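Endonuclease EndoMS (Thermococcus kodakarensis KOD1, PDB 5GKE) cuts mismatched double-stranded DNA as a mismatch restriction endonuclease, gripping the duplex as a two-fold symmetric dimer. Local coordinates at the interface of chains A and B. Coordinates in Å, arbitrary orientation; residue numbers count along the deposited sequence, not the author numbering. Chains: chain A/B, Endonuclease EndoMS.

The interface of chains A and B. Residues chain A 65, 73-74, 77-78; chain B 72.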
loop_
_atom_site.group_PDB
_atom_site.type_symbol
_atom_site.label_atom_id
_atom_site.label_comp_id
_atom_site.label_asym_id
_atom_site.label_seq_id
_atom_site.Cartn_x
_atom_site.Cartn_y
_atom_site.Cartn_z
ATOM N N LEU A 65 -14.414 0.871 2.077
ATOM C CA LEU A 65 -13.589 -0.221 2.616
ATOM C C LEU A 65 -14.421 -1.387 3.110
ATOM O O LEU A 65 -15.365 -1.205 3.876
ATOM C CB LEU A 65 -12.715 0.271 3.768
ATOM C CG LEU A 65 -11.981 1.597 3.599
ATOM C CD1 LEU A 65 -11.271 1.948 4.878
ATOM C CD2 LEU A 65 -10.995 1.511 2.467
ATOM N N GLU A 73 -5.152 -4.938 5.550
ATOM C CA GLU A 73 -5.702 -4.440 4.308
ATOM C C GLU A 73 -7.152 -4.794 4.210
ATOM O O GLU A 73 -7.543 -5.873 4.614
ATOM C CB GLU A 73 -4.957 -5.010 3.103
ATOM C CG GLU A 73 -3.541 -4.502 2.974
ATOM C CD GLU A 73 -3.487 -3.001 3.009
ATOM O OE1 GLU A 73 -4.055 -2.372 2.088
ATOM O OE2 GLU A 73 -2.896 -2.452 3.966
ATOM N N PRO A 74 -7.952 -3.894 3.650
ATOM C CA PRO A 74 -9.316 -4.324 3.378
ATOM C C PRO A 74 -9.288 -5.378 2.264
ATOM O O PRO A 74 -8.432 -5.312 1.384
ATOM C CB PRO A 74 -9.992 -3.026 2.940
ATOM C CG PRO A 74 -8.871 -2.282 2.221
ATOM C CD PRO A 74 -7.626 -2.602 3.010
ATOM N N TRP A 77 -12.146 -2.696 -1.845
ATOM C CA TRP A 77 -12.220 -1.259 -1.604
ATOM C C TRP A 77 -12.483 -0.471 -2.867
ATOM O O TRP A 77 -12.339 -0.977 -3.976
ATOM C CB TRP A 77 -10.926 -0.735 -0.964
ATOM C CG TRP A 77 -9.786 -0.757 -1.947
ATOM C CD1 TRP A 77 -9.339 0.279 -2.715
ATOM C CD2 TRP A 77 -8.989 -1.882 -2.291
ATOM N NE1 TRP A 77 -8.307 -0.133 -3.512
ATOM C CE2 TRP A 77 -8.074 -1.467 -3.276
ATOM C CE3 TRP A 77 -8.957 -3.215 -1.864
ATOM C CZ2 TRP A 77 -7.132 -2.318 -3.834
ATOM C CZ3 TRP A 77 -8.020 -4.067 -2.421
ATOM C CH2 TRP A 77 -7.122 -3.616 -3.397
ATOM N N GLN A 78 -12.872 0.783 -2.676
ATOM C CA GLN A 78 -12.698 1.799 -3.696
ATOM C C GLN A 78 -11.978 2.976 -3.069
ATOM O O GLN A 78 -12.236 3.319 -1.927
ATOM C CB GLN A 78 -14.038 2.247 -4.279
ATOM C CG GLN A 78 -14.679 1.272 -5.240
ATOM C CD GLN A 78 -14.112 1.372 -6.648
ATOM O OE1 GLN A 78 -12.908 1.203 -6.859
ATOM N NE2 GLN A 78 -14.987 1.638 -7.625
ATOM N N ARG B 72 -8.087 6.480 1.693
ATOM C CA ARG B 72 -8.274 5.033 1.663
ATOM C C ARG B 72 -7.502 4.417 2.822
ATOM O O ARG B 72 -7.973 3.492 3.478
ATOM C CB ARG B 72 -7.870 4.451 0.302
ATOM C CG ARG B 72 -8.299 3.000 0.056
ATOM C CD ARG B 72 -7.187 2.104 0.524
ATOM N NE ARG B 72 -7.258 0.734 0.053
ATOM C CZ ARG B 72 -6.189 -0.043 -0.020
ATOM N NH1 ARG B 72 -5.016 0.457 0.330
ATOM N NH2 ARG B 72 -6.277 -1.295 -0.454
#
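B:Arg72 reaches from a loop of one subunit onto A:Trp77 of the other, and A:Leu65, A:Glu73 and A:Pro74 join the tryptophan around its side chain. The patch is part of the two-fold symmetric interface of the EndoMS dimer, with a twin made by the exchanged chains. From CB outward, CG of B:Arg72 stands anti to the backbone N (chi1 -168°), which carries the chain away from its own loop and toward chain A. There CG of B:Arg72 touches the methyl CD2 of A:Leu65, on strand 64-67, at 3.9 Å, with CD1 of A:Trp77 4.0 Å off on the indole side. The chain bends at chi2, and beyond CD the guanidinium NE of B:Arg72 lies 3.5 Å from CD1 of A:Trp77, near the pyrrole part of the indole. Past CZ, NH1 of B:Arg72 forms a long salt bridge with the carboxylate OE1 of A:Glu73 at 3.5 Å, the two planes 52° apart; OE1 is equally near NH2 of B:Arg72. That NH2 sits over the centre of one indole face, whose plane is tilted 60° from the guanidinium, so this is a cation-pi contact made by one nitrogen and not a flat stack. On one guanidinium face, toward the rim, sits CD of A:Pro74. A leucine in place of A:Trp77 would probably leave NH2 without its aromatic face and the guanidinium freer to swing about the A:Glu73 carboxylate. NH2 of B:Arg72 lies 3.3 Å from CD2 of A:Trp77, and as near to CE2 at the other end of the bond shared by the two indole rings.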